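Local coordinates for protein PKS (PDB 4OQJ) that probably serves as a ketosynthase of an "AT-less" type I polyketide synthase, condensing carrier-protein-bound acyl units during assembly of oxazolomycin, at residues 575-580 with 596-601; 466-471 with 678-683; 24-29 with 269-274. One frame throughout, in Å; residues are numbered along the deposited sequence.

Contact 1. Residues 575-580 with 596-601; sequences DRCAAE and AAFAVQ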
ATOM      1  N   ASP A 575      27.588   9.735 -47.876  1.00 27.84           N
ATOM      2  CA  ASP A 575      27.937   8.608 -48.736  1.00 30.40           C
ATOM      3  C   ASP A 575      26.805   8.324 -49.713  1.00 30.80           C
ATOM      4  O   ASP A 575      27.027   8.175 -50.916  1.00 30.17           O
ATOM      5  CB  ASP A 575      28.238   7.356 -47.909  1.00 30.01           C
ATOM      6  CG  ASP A 575      29.635   7.362 -47.312  1.00 29.62           C
ATOM      7  OD1 ASP A 575      30.470   8.200 -47.721  1.00 31.19           O
ATOM      8  OD2 ASP A 575      29.905   6.508 -46.436  1.00 30.36           O
ATOM      9  N   ARG A 576      25.585   8.267 -49.196  1.00 34.91           N
ATOM     10  CA  ARG A 576      24.439   7.945 -50.033  1.00 41.33           C
ATOM     11  C   ARG A 576      24.135   9.071 -51.017  1.00 40.60           C
ATOM     12  O   ARG A 576      23.732   8.815 -52.149  1.00 39.35           O
ATOM     13  CB  ARG A 576      23.226   7.633 -49.158  1.00 43.84           C
ATOM     14  CG  ARG A 576      23.447   6.401 -48.274  1.00 54.01           C
ATOM     15  CD  ARG A 576      22.200   5.975 -47.507  1.00 63.77           C
ATOM     16  NE  ARG A 576      22.504   4.916 -46.543  1.00 72.49           N
ATOM     17  CZ  ARG A 576      22.597   3.620 -46.841  1.00 76.39           C
ATOM     18  NH1 ARG A 576      22.407   3.189 -48.088  1.00 69.90           N
ATOM     19  NH2 ARG A 576      22.882   2.744 -45.881  1.00 80.33           N
ATOM     20  N   CYS A 577      24.352  10.315 -50.601  1.00 36.94           N
ATOM     21  CA  CYS A 577      24.170  11.450 -51.500  1.00 34.06           C
ATOM     22  C   CYS A 577      25.203  11.438 -52.624  1.00 31.91           C
ATOM     23  O   CYS A 577      24.891  11.775 -53.759  1.00 32.20           O
ATOM     24  CB  CYS A 577      24.265  12.769 -50.739  1.00 30.80           C
ATOM     25  SG  CYS A 577      24.131  14.213 -51.802  1.00 32.94           S
ATOM     26  N   ALA A 578      26.437  11.057 -52.310  1.00 31.26           N
ATOM     27  CA  ALA A 578      27.490  10.997 -53.325  1.00 33.46           C
ATOM     28  C   ALA A 578      27.185   9.899 -54.347  1.00 37.36           C
ATOM     29  O   ALA A 578      27.527  10.017 -55.531  1.00 39.55           O
ATOM     30  CB  ALA A 578      28.845  10.762 -52.672  1.00 35.13           C
ATOM     31  N   ALA A 579      26.545   8.829 -53.881  1.00 37.67           N
ATOM     32  CA  ALA A 579      26.119   7.747 -54.763  1.00 40.68           C
ATOM     33  C   ALA A 579      25.133   8.267 -55.808  1.00 45.82           C
ATOM     34  O   ALA A 579      25.281   8.008 -57.004  1.00 50.64           O
ATOM     35  CB  ALA A 579      25.496   6.629 -53.955  1.00 37.53           C
ATOM     36  N   GLU A 580      24.138   9.015 -55.345  1.00 42.13           N
ATOM     37  CA  GLU A 580      23.115   9.575 -56.222  1.00 42.05           C
ATOM     38  C   GLU A 580      23.701  10.544 -57.242  1.00 45.09           C
ATOM     39  O   GLU A 580      23.247  10.605 -58.379  1.00 48.48           O
ATOM     40  CB  GLU A 580      22.047  10.298 -55.392  1.00 44.78           C
ATOM     41  CG  GLU A 580      21.339   9.430 -54.365  1.00 57.14           C
ATOM     42  CD  GLU A 580      20.258   8.556 -54.964  1.00 70.06           C
ATOM     43  OE1 GLU A 580      20.089   8.566 -56.204  1.00 70.52           O
ATOM     44  OE2 GLU A 580      19.575   7.859 -54.184  1.00 77.81           O
ATOM     45  N   ALA A 596      29.530  19.907 -54.433  1.00 27.66           N
ATOM     46  CA  ALA A 596      30.099  19.691 -53.114  1.00 26.47           C
ATOM     47  C   ALA A 596      29.322  20.463 -52.057  1.00 25.16           C
ATOM     48  O   ALA A 596      29.033  19.944 -50.986  1.00 24.33           O
ATOM     49  CB  ALA A 596      31.557  20.100 -53.107  1.00 28.99           C
ATOM     50  N   ALA A 597      28.976  21.708 -52.366  1.00 27.25           N
ATOM     51  CA  ALA A 597      28.219  22.534 -51.433  1.00 29.84           C
ATOM     52  C   ALA A 597      26.836  21.938 -51.215  1.00 28.74           C
ATOM     53  O   ALA A 597      26.343  21.912 -50.092  1.00 28.64           O
ATOM     54  CB  ALA A 597      28.109  23.967 -51.944  1.00 38.34           C
ATOM     55  N   PHE A 598      26.210  21.451 -52.284  1.00 28.20           N
ATOM     56  CA  PHE A 598      24.926  20.778 -52.148  1.00 28.42           C
ATOM     57  C   PHE A 598      25.040  19.563 -51.227  1.00 29.51           C
ATOM     58  O   PHE A 598      24.301  19.450 -50.250  1.00 30.28           O
ATOM     59  CB  PHE A 598      24.385  20.330 -53.507  1.00 28.36           C
ATOM     60  CG  PHE A 598      23.144  19.499 -53.398  1.00 30.82           C
ATOM     61  CD1 PHE A 598      21.902  20.099 -53.239  1.00 33.76           C
ATOM     62  CD2 PHE A 598      23.217  18.123 -53.418  1.00 28.47           C
ATOM     63  CE1 PHE A 598      20.762  19.333 -53.113  1.00 32.51           C
ATOM     64  CE2 PHE A 598      22.077  17.357 -53.294  1.00 28.38           C
ATOM     65  CZ  PHE A 598      20.849  17.966 -53.141  1.00 29.70           C
ATOM     66  N   ALA A 599      25.965  18.660 -51.548  1.00 29.15           N
ATOM     67  CA  ALA A 599      26.137  17.407 -50.806  1.00 26.50           C
ATOM     68  C   ALA A 599      26.264  17.624 -49.296  1.00 23.02           C
ATOM     69  O   ALA A 599      25.553  16.993 -48.522  1.00 22.48           O
ATOM     70  CB  ALA A 599      27.348  16.656 -51.321  1.00 25.14           C
ATOM     71  N   VAL A 600      27.159  18.512 -48.884  1.00 22.62           N
ATOM     72  CA  VAL A 600      27.352  18.796 -47.467  1.00 21.90           C
ATOM     73  C   VAL A 600      26.062  19.291 -46.822  1.00 22.61           C
ATOM     74  O   VAL A 600      25.714  18.872 -45.726  1.00 21.64           O
ATOM     75  CB  VAL A 600      28.450  19.842 -47.243  1.00 26.15           C
ATOM     76  CG1 VAL A 600      28.622  20.143 -45.746  1.00 26.12           C
ATOM     77  CG2 VAL A 600      29.756  19.345 -47.815  1.00 34.11           C
ATOM     78  N   GLN A 601      25.344  20.175 -47.512  1.00 23.02           N
ATOM     79  CA  GLN A 601      24.121  20.735 -46.956  1.00 23.95           C
ATOM     80  C   GLN A 601      23.005  19.693 -46.916  1.00 23.30           C
ATOM     81  O   GLN A 601      22.272  19.624 -45.936  1.00 21.13           O
ATOM     82  CB  GLN A 601      23.675  21.964 -47.758  1.00 23.17           C
ATOM     83  CG  GLN A 601      24.540  23.195 -47.516  1.00 23.58           C
ATOM     84  CD  GLN A 601      24.077  24.417 -48.300  1.00 26.04           C
ATOM     85  OE1 GLN A 601      23.344  25.257 -47.785  1.00 31.09           O
ATOM     86  NE2 GLN A 601      24.523  24.526 -49.537  1.00 25.29           N
TER
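C577 of helix 568-581 puts its sulfur against two successive residues of helix 594-610, F598 and A599, and carries this contact alone from its side. Along 596-601 the first of the pair is F598. Its ring carbon CE2 lies 4.0 Å from C577 SG, and the sulfur stands 5.2 Å from the centroid of the F598 ring. The line to the sulfur runs 70° off the ring normal, an oblique sulfur-aromatic approach. F598 reaches the sulfur through the end of its side chain, since its CB does not aim at the other helix; the F598 side chain also touches A629 and L633 of helix 627-635 and L625. A599 comes next and points its methyl at C577. SG sits 3.9 Å from A599 CA and 4.1 Å from A599 CB, resting on backbone and methyl together. This reach depends on the cysteine torsion: SG is anti to the backbone N (chi1 177°), which extends it from its helix. The same methyl also touches L588 of helix 585-590. V600 points its CB away from 575-580, while its side chain touches F570 and F574 of helix 568-581. Q601 bonds within its own helix, its NE2 giving a hydrogen bond to A597 O at 3.2 Å from above the carbonyl plane, while the backbone N of Q601 reaches that oxygen from the other face. With no hydrogen bond or charge between the segments, buried sulfur, methyl and ring probably adhere here through dispersion, with at most a modest sulfur-aromatic contribution.

Contact 2. Residues 466-471 with 678-683; sequences LLVLSA and VDWTVF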
ATOM      1  N   LEU A 466      26.461  20.077 -26.740  1.00 27.31           N
ATOM      2  CA  LEU A 466      25.360  21.013 -26.702  1.00 26.17           C
ATOM      3  C   LEU A 466      24.628  20.869 -25.375  1.00 24.44           C
ATOM      4  O   LEU A 466      24.077  19.813 -25.095  1.00 23.38           O
ATOM      5  CB  LEU A 466      24.390  20.753 -27.868  1.00 25.74           C
ATOM      6  CG  LEU A 466      23.161  21.661 -27.913  1.00 25.01           C
ATOM      7  CD1 LEU A 466      23.582  23.115 -28.145  1.00 28.23           C
ATOM      8  CD2 LEU A 466      22.199  21.201 -28.979  1.00 24.38           C
ATOM      9  N   LEU A 467      24.621  21.931 -24.579  1.00 24.25           N
ATOM     10  CA  LEU A 467      23.862  21.978 -23.329  1.00 22.92           C
ATOM     11  C   LEU A 467      22.520  22.659 -23.560  1.00 21.60           C
ATOM     12  O   LEU A 467      22.478  23.763 -24.103  1.00 22.23           O
ATOM     13  CB  LEU A 467      24.653  22.728 -22.261  1.00 24.22           C
ATOM     14  CG  LEU A 467      26.077  22.239 -22.006  1.00 30.55           C
ATOM     15  CD1 LEU A 467      26.685  23.019 -20.848  1.00 34.25           C
ATOM     16  CD2 LEU A 467      26.097  20.741 -21.718  1.00 30.05           C
ATOM     17  N   VAL A 468      21.427  22.008 -23.166  1.00 20.06           N
ATOM     18  CA  VAL A 468      20.103  22.592 -23.359  1.00 19.74           C
ATOM     19  C   VAL A 468      19.391  22.777 -22.011  1.00 23.06           C
ATOM     20  O   VAL A 468      19.506  21.951 -21.104  1.00 23.27           O
ATOM     21  CB  VAL A 468      19.251  21.745 -24.334  1.00 19.05           C
ATOM     22  CG1 VAL A 468      19.905  21.726 -25.719  1.00 22.51           C
ATOM     23  CG2 VAL A 468      19.038  20.334 -23.803  1.00 17.93           C
ATOM     24  N   LEU A 469      18.724  23.917 -21.872  1.00 21.69           N
ATOM     25  CA  LEU A 469      17.970  24.256 -20.669  1.00 20.46           C
ATOM     26  C   LEU A 469      16.599  24.729 -21.096  1.00 19.06           C
ATOM     27  O   LEU A 469      16.463  25.389 -22.131  1.00 19.42           O
ATOM     28  CB  LEU A 469      18.664  25.360 -19.861  1.00 23.34           C
ATOM     29  CG  LEU A 469      19.852  25.014 -18.961  1.00 36.11           C
ATOM     30  CD1 LEU A 469      21.062  24.617 -19.770  1.00 41.77           C
ATOM     31  CD2 LEU A 469      20.189  26.217 -18.097  1.00 40.69           C
ATOM     32  N   SER A 470      15.576  24.392 -20.318  1.00 17.19           N
ATOM     33  CA  SER A 470      14.244  24.932 -20.580  1.00 18.22           C
ATOM     34  C   SER A 470      13.461  25.078 -19.284  1.00 17.08           C
ATOM     35  O   SER A 470      13.650  24.321 -18.330  1.00 16.94           O
ATOM     36  CB  SER A 470      13.478  24.063 -21.594  1.00 21.91           C
ATOM     37  OG  SER A 470      13.162  22.771 -21.100  1.00 19.59           O
ATOM     38  N   ALA A 471      12.606  26.091 -19.261  1.00 18.20           N
ATOM     39  CA  ALA A 471      11.791  26.396 -18.102  1.00 20.61           C
ATOM     40  C   ALA A 471      10.450  26.943 -18.572  1.00 20.16           C
ATOM     41  O   ALA A 471      10.267  27.228 -19.756  1.00 19.29           O
ATOM     42  CB  ALA A 471      12.498  27.387 -17.197  1.00 21.52           C
ATOM     43  N   VAL A 678      13.430  17.701 -31.513  1.00 23.92           N
ATOM     44  CA  VAL A 678      14.620  16.856 -31.499  1.00 20.24           C
ATOM     45  C   VAL A 678      14.319  15.610 -30.683  1.00 18.49           C
ATOM     46  O   VAL A 678      13.760  15.692 -29.597  1.00 19.35           O
ATOM     47  CB  VAL A 678      15.852  17.561 -30.899  1.00 22.38           C
ATOM     48  CG1 VAL A 678      17.040  16.601 -30.832  1.00 22.64           C
ATOM     49  CG2 VAL A 678      16.213  18.788 -31.698  1.00 22.42           C
ATOM     50  N   ASP A 679      14.687  14.456 -31.210  1.00 17.69           N
ATOM     51  CA  ASP A 679      14.555  13.232 -30.457  1.00 17.70           C
ATOM     52  C   ASP A 679      15.895  12.972 -29.804  1.00 17.14           C
ATOM     53  O   ASP A 679      16.798  12.411 -30.416  1.00 17.75           O
ATOM     54  CB  ASP A 679      14.134  12.067 -31.348  1.00 23.77           C
ATOM     55  CG  ASP A 679      13.813  10.819 -30.543  1.00 31.00           C
ATOM     56  OD1 ASP A 679      14.345  10.676 -29.417  1.00 28.34           O
ATOM     57  OD2 ASP A 679      13.027   9.985 -31.036  1.00 32.07           O
ATOM     58  N   TRP A 680      16.018  13.388 -28.551  1.00 17.20           N
ATOM     59  CA  TRP A 680      17.300  13.324 -27.865  1.00 16.69           C
ATOM     60  C   TRP A 680      17.733  11.888 -27.595  1.00 17.36           C
ATOM     61  O   TRP A 680      18.921  11.625 -27.443  1.00 19.83           O
ATOM     62  CB  TRP A 680      17.231  14.115 -26.570  1.00 18.98           C
ATOM     63  CG  TRP A 680      17.112  15.560 -26.822  1.00 19.77           C
ATOM     64  CD1 TRP A 680      16.026  16.338 -26.586  1.00 20.26           C
ATOM     65  CD2 TRP A 680      18.118  16.422 -27.382  1.00 21.27           C
ATOM     66  NE1 TRP A 680      16.292  17.637 -26.947  1.00 21.35           N
ATOM     67  CE2 TRP A 680      17.570  17.715 -27.445  1.00 22.44           C
ATOM     68  CE3 TRP A 680      19.430  16.224 -27.836  1.00 23.38           C
ATOM     69  CZ2 TRP A 680      18.279  18.810 -27.951  1.00 22.98           C
ATOM     70  CZ3 TRP A 680      20.139  17.314 -28.332  1.00 22.24           C
ATOM     71  CH2 TRP A 680      19.559  18.587 -28.388  1.00 21.47           C
ATOM     72  N   THR A 681      16.781  10.959 -27.557  1.00 21.19           N
ATOM     73  CA  THR A 681      17.126   9.551 -27.402  1.00 22.33           C
ATOM     74  C   THR A 681      17.873   9.065 -28.625  1.00 24.62           C
ATOM     75  O   THR A 681      18.922   8.416 -28.510  1.00 29.85           O
ATOM     76  CB  THR A 681      15.883   8.674 -27.161  1.00 25.26           C
ATOM     77  OG1 THR A 681      15.301   9.044 -25.913  1.00 23.04           O
ATOM     78  CG2 THR A 681      16.261   7.200 -27.102  1.00 27.96           C
ATOM     79  N   VAL A 682      17.359   9.394 -29.804  1.00 24.01           N
ATOM     80  CA  VAL A 682      18.057   9.027 -31.031  1.00 24.65           C
ATOM     81  C   VAL A 682      19.387   9.776 -31.123  1.00 21.86           C
ATOM     82  O   VAL A 682      20.407   9.223 -31.539  1.00 22.44           O
ATOM     83  CB  VAL A 682      17.212   9.325 -32.288  1.00 31.69           C
ATOM     84  CG1 VAL A 682      17.994   8.970 -33.552  1.00 30.76           C
ATOM     85  CG2 VAL A 682      15.909   8.542 -32.245  1.00 40.45           C
ATOM     86  N   PHE A 683      19.378  11.045 -30.741  1.00 21.84           N
ATOM     87  CA  PHE A 683      20.587  11.851 -30.814  1.00 21.47           C
ATOM     88  C   PHE A 683      21.753  11.243 -30.024  1.00 25.35           C
ATOM     89  O   PHE A 683      22.901  11.299 -30.469  1.00 23.69           O
ATOM     90  CB  PHE A 683      20.303  13.255 -30.298  1.00 16.66           C
ATOM     91  CG  PHE A 683      21.448  14.194 -30.463  1.00 20.96           C
ATOM     92  CD1 PHE A 683      21.774  14.689 -31.719  1.00 22.78           C
ATOM     93  CD2 PHE A 683      22.198  14.585 -29.373  1.00 23.91           C
ATOM     94  CE1 PHE A 683      22.829  15.561 -31.880  1.00 21.43           C
ATOM     95  CE2 PHE A 683      23.264  15.466 -29.528  1.00 26.36           C
ATOM     96  CZ  PHE A 683      23.572  15.952 -30.782  1.00 24.40           C
TER
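W680 reaches from the first turn of helix 680-684 to strand 465-471, meeting L466 and V468 with the far end of its indole. Its CB leaves the helix in the direction of the strand. CG is anti to the carbonyl carbon and beside the backbone N (chi1 -68°), which sends the six-membered ring onward to the strand. Within its own segment the ring has V678 CG1 over its centre, 3.5 Å above the plane, and F683 CE2 at its edge, in plane. Further out, CZ2 meets V468 CG1 at 4.0 Å, and CH2 lies 4.1 Å from the same methyl, which thus rests near both atoms and approaches the ring obliquely. At the tip, CH2 also touches L466 CD2 at 3.8 Å; this methyl comes in at the edge, near the ring plane, with the leucine and tryptophan side chains crossing at about a right angle. L466 and V468, two apart on the strand, therefore both present themselves on the sheet face turned to the helix. Just before W680, D679 caps the helix N-terminus: its OD1 accepts from V682 N at 3.3 Å, from above the carboxylate plane, and weakly from T681 N. W672 of helix 660-673 packs edge-to-face with the W680 ring, and A504 and L505 of helix 496-505 also touch it. A short N-capped helix thus sends one tryptophan to an edge strand of the three-stranded antiparallel sheet 465-471, 512-518 and 536-539, with helices 474-490 and 496-505 beside it, consistent with the linker subdomain that follows the ketosynthase in type I polyketide synthases.

Contact 3. Residues 24-29 with 269-274; sequences AVIGLA and SDALAD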
ATOM      1  N   ALA A  24      18.792  -0.277  -6.441  1.00 13.84           N
ATOM      2  CA  ALA A  24      19.527   0.981  -6.432  1.00 13.75           C
ATOM      3  C   ALA A  24      18.638   2.170  -6.085  1.00 14.05           C
ATOM      4  O   ALA A  24      17.496   2.257  -6.538  1.00 15.83           O
ATOM      5  CB  ALA A  24      20.179   1.219  -7.776  1.00 17.24           C
ATOM      6  N   VAL A  25      19.165   3.081  -5.274  1.00 12.23           N
ATOM      7  CA  VAL A  25      18.593   4.410  -5.138  1.00 11.48           C
ATOM      8  C   VAL A  25      19.250   5.292  -6.186  1.00 14.42           C
ATOM      9  O   VAL A  25      20.441   5.584  -6.070  1.00 17.16           O
ATOM     10  CB  VAL A  25      18.827   4.990  -3.749  1.00 14.47           C
ATOM     11  CG1 VAL A  25      18.210   6.368  -3.638  1.00 13.41           C
ATOM     12  CG2 VAL A  25      18.253   4.051  -2.687  1.00 14.08           C
ATOM     13  N   ILE A  26      18.506   5.700  -7.213  1.00 14.06           N
ATOM     14  CA  ILE A  26      19.120   6.416  -8.327  1.00 15.20           C
ATOM     15  C   ILE A  26      18.812   7.893  -8.316  1.00 13.64           C
ATOM     16  O   ILE A  26      19.328   8.636  -9.141  1.00 13.62           O
ATOM     17  CB  ILE A  26      18.701   5.845  -9.677  1.00 15.31           C
ATOM     18  CG1 ILE A  26      17.184   5.945  -9.881  1.00 13.66           C
ATOM     19  CG2 ILE A  26      19.195   4.401  -9.814  1.00 16.26           C
ATOM     20  CD1 ILE A  26      16.772   5.614 -11.311  1.00 18.57           C
ATOM     21  N   GLY A  27      17.984   8.326  -7.380  1.00 13.85           N
ATOM     22  CA  GLY A  27      17.700   9.737  -7.220  1.00 16.51           C
ATOM     23  C   GLY A  27      16.987   9.949  -5.900  1.00 16.14           C
ATOM     24  O   GLY A  27      16.511   8.991  -5.300  1.00 14.14           O
ATOM     25  N   LEU A  28      16.930  11.192  -5.439  1.00 15.20           N
ATOM     26  CA  LEU A  28      16.242  11.493  -4.191  1.00 16.56           C
ATOM     27  C   LEU A  28      16.088  12.984  -4.046  1.00 14.20           C
ATOM     28  O   LEU A  28      16.747  13.752  -4.740  1.00 17.57           O
ATOM     29  CB  LEU A  28      16.976  10.906  -2.978  1.00 21.03           C
ATOM     30  CG  LEU A  28      18.442  11.281  -2.704  1.00 26.63           C
ATOM     31  CD1 LEU A  28      18.570  12.659  -2.104  1.00 35.84           C
ATOM     32  CD2 LEU A  28      19.056  10.254  -1.763  1.00 26.26           C
ATOM     33  N   ALA A  29      15.177  13.385  -3.169  1.00 12.31           N
ATOM     34  CA  ALA A  29      14.918  14.790  -2.923  1.00 13.90           C
ATOM     35  C   ALA A  29      14.273  14.959  -1.557  1.00 12.93           C
ATOM     36  O   ALA A  29      13.655  14.037  -1.027  1.00 12.09           O
ATOM     37  CB  ALA A  29      14.029  15.370  -4.006  1.00 13.50           C
ATOM     38  N   SER A 269      20.890  -4.029 -10.957  1.00 21.20           N
ATOM     39  CA  SER A 269      21.448  -4.494 -12.231  1.00 24.36           C
ATOM     40  C   SER A 269      21.004  -3.588 -13.375  1.00 24.47           C
ATOM     41  O   SER A 269      21.822  -3.244 -14.217  1.00 23.60           O
ATOM     42  CB  SER A 269      21.045  -5.935 -12.526  1.00 26.78           C
ATOM     43  OG  SER A 269      19.636  -6.051 -12.621  1.00 32.21           O
ATOM     44  N   ASP A 270      19.729  -3.184 -13.395  1.00 22.40           N
ATOM     45  CA  ASP A 270      19.242  -2.273 -14.438  1.00 22.00           C
ATOM     46  C   ASP A 270      19.933  -0.922 -14.356  1.00 23.33           C
ATOM     47  O   ASP A 270      20.311  -0.341 -15.378  1.00 24.13           O
ATOM     48  CB  ASP A 270      17.725  -2.059 -14.341  1.00 22.73           C
ATOM     49  CG  ASP A 270      16.924  -3.313 -14.642  1.00 29.76           C
ATOM     50  OD1 ASP A 270      17.476  -4.241 -15.264  1.00 36.41           O
ATOM     51  OD2 ASP A 270      15.729  -3.368 -14.258  1.00 32.13           O
ATOM     52  N   ALA A 271      20.073  -0.404 -13.141  1.00 17.92           N
ATOM     53  CA  ALA A 271      20.668   0.908 -12.940  1.00 15.25           C
ATOM     54  C   ALA A 271      22.080   0.950 -13.502  1.00 17.64           C
ATOM     55  O   ALA A 271      22.460   1.894 -14.200  1.00 21.47           O
ATOM     56  CB  ALA A 271      20.681   1.267 -11.453  1.00 15.31           C
ATOM     57  N   LEU A 272      22.855  -0.081 -13.192  1.00 19.69           N
ATOM     58  CA  LEU A 272      24.230  -0.158 -13.653  1.00 23.11           C
ATOM     59  C   LEU A 272      24.273  -0.273 -15.177  1.00 27.26           C
ATOM     60  O   LEU A 272      25.099   0.365 -15.834  1.00 29.36           O
ATOM     61  CB  LEU A 272      24.936  -1.350 -13.020  1.00 24.62           C
ATOM     62  CG  LEU A 272      25.127  -1.313 -11.500  1.00 28.96           C
ATOM     63  CD1 LEU A 272      25.664  -2.646 -11.015  1.00 33.17           C
ATOM     64  CD2 LEU A 272      26.066  -0.191 -11.098  1.00 28.78           C
ATOM     65  N   ALA A 273      23.380  -1.090 -15.727  1.00 30.07           N
ATOM     66  CA  ALA A 273      23.320  -1.292 -17.174  1.00 36.58           C
ATOM     67  C   ALA A 273      22.961  -0.008 -17.909  1.00 36.48           C
ATOM     68  O   ALA A 273      23.461   0.247 -18.995  1.00 35.91           O
ATOM     69  CB  ALA A 273      22.324  -2.374 -17.510  1.00 33.96           C
ATOM     70  N   ASP A 274      22.092   0.802 -17.316  1.00 29.57           N
ATOM     71  CA  ASP A 274      21.640   2.035 -17.959  1.00 26.51           C
ATOM     72  C   ASP A 274      22.584   3.199 -17.706  1.00 24.24           C
ATOM     73  O   ASP A 274      22.438   4.266 -18.310  1.00 25.55           O
ATOM     74  CB  ASP A 274      20.233   2.410 -17.477  1.00 31.50           C
ATOM     75  CG  ASP A 274      19.187   1.389 -17.876  1.00 35.09           C
ATOM     76  OD1 ASP A 274      19.486   0.560 -18.761  1.00 38.75           O
ATOM     77  OD2 ASP A 274      18.067   1.419 -17.310  1.00 30.66           O
TER
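A24 and A271 face each other methyl to methyl, their CB atoms 3.7 Å apart, where strand 23-31 meets helix 268-274. Both CB atoms point toward the other segment, and the small side chains let the backbones close in to 6.6 Å between the CA atoms of A24 and A271. I26, two residues further along the strand, points to the same side and brings its CG2 to 3.8 Å from A271 CB. The branch that touches is set by the first torsion: CG2 is anti to the carbonyl carbon, whereas CG1 lies between the backbone N and the carbonyl carbon (chi1 61°) and carries CD1 away from the A271 methyl. A single helix methyl thus nestles against A24 and I26 together, in a purely apolar meeting. V25, between them, points the other way, to I385 of helix 376-390. Strand 23-31 runs inside the large mixed sheet of the thiolase-type ketosynthase fold, antiparallel to both its neighbours, 259-267 and 280-289. Helix 268-274 lies on the connection between these two flanking strands, and D274 ties it back to K266 of strand 259-267 by a salt bridge.

All three contacts are buried and apolar, with no hydrogen bond between the paired segments, but they join different pairs of elements. Contact 1 joins helix to helix in an outlying helical part, its centre 45 Å from the centre of the chain; contacts 2 and 3 each set a helix against a strand, one of the three-stranded sheet and one of the large mixed sheet. Contact 3 lies nearest the chain centre, 12 Å from centre to centre. Its interface is made of aliphatic groups, whereas contact 2 sets an indole against aliphatic methyls and contact 1 a sulfur beside a phenyl ring. Along the chain, contact 1 is nested within the loop closed by contact 2, whereas contact 3 closes earlier.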